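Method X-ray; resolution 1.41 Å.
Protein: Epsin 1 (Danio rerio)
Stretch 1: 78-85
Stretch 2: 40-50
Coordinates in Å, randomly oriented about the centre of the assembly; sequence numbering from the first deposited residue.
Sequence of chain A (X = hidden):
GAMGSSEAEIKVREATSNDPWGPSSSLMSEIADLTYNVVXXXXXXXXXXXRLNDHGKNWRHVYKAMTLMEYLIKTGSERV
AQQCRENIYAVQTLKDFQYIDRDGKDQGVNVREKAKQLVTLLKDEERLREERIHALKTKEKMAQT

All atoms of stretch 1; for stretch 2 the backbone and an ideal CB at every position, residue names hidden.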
# COMPACT_ATOMS: atom_id res chain seq x y z
N GLU A 78 -5.49 -12.58 -3.67
CA GLU A 78 -4.50 -13.20 -2.80
C GLU A 78 -3.09 -13.13 -3.40
O GLU A 78 -2.12 -13.32 -2.69
CB GLU A 78 -4.93 -14.63 -2.43
CG GLU A 78 -6.18 -14.64 -1.54
CD GLU A 78 -6.54 -16.00 -0.96
OE1 GLU A 78 -6.10 -17.04 -1.50
OE2 GLU A 78 -7.26 -16.01 0.05
N ARG A 79 -3.01 -12.81 -4.69
CA ARG A 79 -1.71 -12.59 -5.35
C ARG A 79 -0.99 -11.39 -4.76
O ARG A 79 0.22 -11.31 -4.84
CB ARG A 79 -1.89 -12.37 -6.85
CG ARG A 79 -2.40 -13.58 -7.64
CD ARG A 79 -2.34 -13.37 -9.17
NE ARG A 79 -0.95 -13.25 -9.62
CZ ARG A 79 -0.51 -12.35 -10.49
NH1 ARG A 79 -1.34 -11.47 -11.05
NH2 ARG A 79 0.78 -12.32 -10.82
N VAL A 80 -1.74 -10.46 -4.19
CA VAL A 80 -1.12 -9.28 -3.56
C VAL A 80 -0.25 -9.71 -2.37
O VAL A 80 0.95 -9.40 -2.32
CB VAL A 80 -2.17 -8.24 -3.09
CG1 VAL A 80 -1.45 -7.07 -2.37
CG2 VAL A 80 -2.98 -7.71 -4.27
N ALA A 81 -0.85 -10.43 -1.42
CA ALA A 81 -0.12 -10.86 -0.23
C ALA A 81 1.05 -11.76 -0.63
O ALA A 81 2.13 -11.72 -0.05
CB ALA A 81 -1.06 -11.58 0.76
N GLN A 82 0.84 -12.60 -1.63
CA GLN A 82 1.90 -13.48 -2.08
C GLN A 82 3.08 -12.69 -2.59
O GLN A 82 4.23 -13.00 -2.25
CB GLN A 82 1.40 -14.39 -3.20
CG GLN A 82 2.25 -15.63 -3.40
CD GLN A 82 3.55 -15.38 -4.17
OE1 GLN A 82 3.70 -14.38 -4.88
NE2 GLN A 82 4.49 -16.33 -4.03
N GLN A 83 2.83 -11.67 -3.42
CA GLN A 83 3.94 -10.89 -3.95
C GLN A 83 4.61 -10.09 -2.83
O GLN A 83 5.84 -9.92 -2.81
CB GLN A 83 3.51 -9.99 -5.11
CG GLN A 83 4.69 -9.21 -5.67
CD GLN A 83 4.40 -8.41 -6.91
OE1 GLN A 83 4.60 -7.19 -6.96
NE2 GLN A 83 3.97 -9.08 -7.93
N CYS A 84 3.83 -9.65 -1.85
CA CYS A 84 4.40 -8.87 -0.75
C CYS A 84 5.33 -9.73 0.10
O CYS A 84 6.40 -9.29 0.51
CB CYS A 84 3.31 -8.29 0.12
SG CYS A 84 2.45 -6.91 -0.59
N ARG A 85 4.95 -10.99 0.31
CA ARG A 85 5.78 -11.91 1.08
C ARG A 85 7.05 -12.21 0.31
O ARG A 85 8.13 -12.32 0.91
CB ARG A 85 5.02 -13.21 1.41
CG ARG A 85 3.98 -13.07 2.50
CD ARG A 85 3.46 -14.44 2.98
NE ARG A 85 2.58 -15.07 2.00
CZ ARG A 85 1.30 -14.76 1.84
NH1 ARG A 85 0.75 -13.83 2.60
NH2 ARG A 85 0.56 -15.36 0.91
N UNK A 40 -3.75 -5.21 -14.91
CA UNK A 40 -3.83 -4.13 -13.93
C UNK A 40 -3.03 -4.44 -12.68
O UNK A 40 -2.39 -3.54 -12.13
CB UNK A 40 -5.29 -3.86 -13.56
N UNK A 41 -3.00 -5.69 -12.25
CA UNK A 41 -2.27 -6.10 -11.05
C UNK A 41 -0.81 -5.71 -11.21
O UNK A 41 -0.21 -5.15 -10.29
CB UNK A 41 -2.41 -7.60 -10.80
N UNK A 42 -0.21 -6.03 -12.35
CA UNK A 42 1.18 -5.65 -12.54
C UNK A 42 1.40 -4.14 -12.48
O UNK A 42 2.41 -3.67 -11.90
CB UNK A 42 1.68 -6.19 -13.88
N UNK A 43 0.52 -3.38 -13.12
CA UNK A 43 0.61 -1.90 -13.08
C UNK A 43 0.50 -1.37 -11.64
O UNK A 43 1.25 -0.46 -11.22
CB UNK A 43 -0.49 -1.28 -13.94
N UNK A 44 -0.39 -1.97 -10.86
CA UNK A 44 -0.71 -1.49 -9.51
C UNK A 44 0.49 -1.77 -8.63
O UNK A 44 1.02 -0.89 -7.98
CB UNK A 44 -1.97 -2.15 -8.95
N UNK A 45 0.98 -2.99 -8.67
CA UNK A 45 2.02 -3.40 -7.76
C UNK A 45 3.30 -2.65 -8.08
O UNK A 45 4.01 -2.21 -7.16
CB UNK A 45 2.24 -4.91 -7.83
N UNK A 46 3.60 -2.44 -9.35
CA UNK A 46 4.82 -1.73 -9.69
C UNK A 46 4.77 -0.33 -9.09
O UNK A 46 5.76 0.14 -8.48
CB UNK A 46 5.01 -1.67 -11.21
N UNK A 47 3.64 0.35 -9.26
CA UNK A 47 3.50 1.70 -8.74
C UNK A 47 3.56 1.73 -7.21
O UNK A 47 4.14 2.64 -6.62
CB UNK A 47 2.18 2.31 -9.23
N UNK A 48 3.00 0.74 -6.54
CA UNK A 48 3.04 0.72 -5.09
C UNK A 48 4.48 0.55 -4.61
O UNK A 48 4.91 1.27 -3.69
CB UNK A 48 2.15 -0.40 -4.54
N UNK A 49 5.23 -0.38 -5.17
CA UNK A 49 6.63 -0.58 -4.80
C UNK A 49 7.46 0.67 -5.07
O UNK A 49 8.35 1.01 -4.26
CB UNK A 49 7.22 -1.77 -5.56
N UNK A 50 7.16 1.39 -6.15
CA UNK A 50 7.86 2.64 -6.41
C UNK A 50 7.59 3.66 -5.30
O UNK A 50 8.51 4.29 -4.79
CB UNK A 50 7.44 3.21 -7.77

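Two helices pack with their axes 11.5 Å apart at closest approach and their N-to-C directions 41° apart. Every position of stretch 2 has helical backbone angles, so glycine and proline have no special claim on any of them, and the choice falls to what stretch 1 offers.

Position 40 has nothing of stretch 1 within 5.5 Å of its ideal CB, so this contact sets no rule there; it is Ala 40.

Position 41 is the first to face the partner. Its CB points toward stretch 1 and lies 4.0 Å from Arg 79 NH1, with the flank of Val 80 and the amide end of Gln 83 farther along. A guanidinium invites either an acid or an aromatic face, while the valine favours something apolar; a long aliphatic chain could also fill the space. The residue is Phe 41, chi1 t, and it meets both demands. Arg 79 CZ sits 4.1 Å from the centroid of the Phe 41 ring, over its face, a cation-pi contact. The ring's edge serves the rest: Phe 41 CE1 is 3.8 Å from Val 80 CG2, and Phe 41 CE2 is 3.5 Å from Gln 83 NE2.

Position 42 points sideways into open space, where small or polar residues suit. Ser 42 reaches the partner through water: its OG lies 2.8 Å from water 1, which also accepts a weak hydrogen bond from Arg 79 NH1 at 3.3 Å. Positions 43 and 44 are out of reach, and stretch 1 cannot choose between polar and apolar there; they are Glu 43 and Ile 44.

Position 45 is where the backbones come nearest, the CA of residue 45 lying 7.9 Å from Val 80 CA. The CB points toward stretch 1 and stands 3.4 Å from Gln 83 OE1, yet beyond it lies a groove between Val 80 and Cys 84. An apolar chain would fit, leucine or isoleucine, or the longer and more flexible methionine. Met 45 takes it with all three chi angles m, folding its thioether into the groove: Met 45 SD lies 4.1 Å from Val 80 CG1, and Met 45 CE lies 4.2 Å from Cys 84 SG.

Position 46 points away, and small or polar residues would do; it is Ser 46. Positions 47 and 48 are beyond reach and hold Met 47 and Val 48.

Position 49 aims its CB toward stretch 1 from too far for a short side chain to touch it. What waits is Gln 83 OE1, an acceptor, beside the apolar surface of Cys 84. A long side chain with a donor is called for: lysine, arginine, glutamine or tryptophan. Trp 49, chi1 m, answers with Trp 49 NE1 donating to Gln 83 OE1 at 2.9 Å and 159°, nearly straight. Its ring edge also covers the cysteine, with Trp 49 CZ2 3.9 Å from Cys 84 CA.

Position 50 is out of reach and unconstrained here; it is Lys 50.

Stretch 2, residues 40-50: AFSEIMSMVWK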
# COMPACT_ATOMS: atom_id res chain seq x y z
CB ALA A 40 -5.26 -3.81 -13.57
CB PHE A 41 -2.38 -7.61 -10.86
CG PHE A 41 -1.51 -8.15 -9.77
CD1 PHE A 41 -1.99 -8.31 -8.47
CD2 PHE A 41 -0.22 -8.55 -10.04
CE1 PHE A 41 -1.19 -8.83 -7.47
CE2 PHE A 41 0.60 -9.06 -9.04
CZ PHE A 41 0.13 -9.18 -7.75
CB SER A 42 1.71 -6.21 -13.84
OG SER A 42 1.99 -7.57 -13.65
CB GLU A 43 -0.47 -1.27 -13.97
CG GLU A 43 -0.32 -1.57 -15.46
CD GLU A 43 -1.59 -1.28 -16.28
OE1 GLU A 43 -2.68 -1.13 -15.68
OE2 GLU A 43 -1.49 -1.20 -17.53
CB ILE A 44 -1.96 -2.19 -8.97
CG1 ILE A 44 -3.19 -1.61 -9.64
CG2 ILE A 44 -2.07 -2.05 -7.41
CD1 ILE A 44 -4.44 -2.46 -9.51
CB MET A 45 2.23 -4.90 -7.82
CG MET A 45 1.04 -5.67 -7.27
SD MET A 45 0.58 -5.37 -5.54
CE MET A 45 1.92 -6.21 -4.68
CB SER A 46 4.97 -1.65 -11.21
OG SER A 46 6.10 -0.87 -11.52
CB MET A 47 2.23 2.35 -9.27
CG MET A 47 2.20 3.86 -9.02
SD MET A 47 3.49 4.73 -9.97
CE MET A 47 4.36 5.65 -8.70
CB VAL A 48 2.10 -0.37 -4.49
CG1 VAL A 48 2.25 -0.41 -2.97
CG2 VAL A 48 0.63 -0.09 -4.83
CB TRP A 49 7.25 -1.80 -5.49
CG TRP A 49 6.64 -3.13 -5.11
CD1 TRP A 49 6.04 -4.03 -5.96
CD2 TRP A 49 6.58 -3.73 -3.80
NE1 TRP A 49 5.61 -5.12 -5.26
CE2 TRP A 49 5.92 -4.96 -3.93
CE3 TRP A 49 7.02 -3.33 -2.53
CZ2 TRP A 49 5.67 -5.81 -2.84
CZ3 TRP A 49 6.78 -4.16 -1.45
CH2 TRP A 49 6.12 -5.40 -1.61
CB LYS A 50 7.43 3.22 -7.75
CG LYS A 50 8.03 2.49 -8.95
CD LYS A 50 7.57 3.11 -10.28
CE LYS A 50 8.09 2.31 -11.50
NZ LYS A 50 7.48 2.82 -12.75
O HOH W 1 0.22 -9.79 -13.42
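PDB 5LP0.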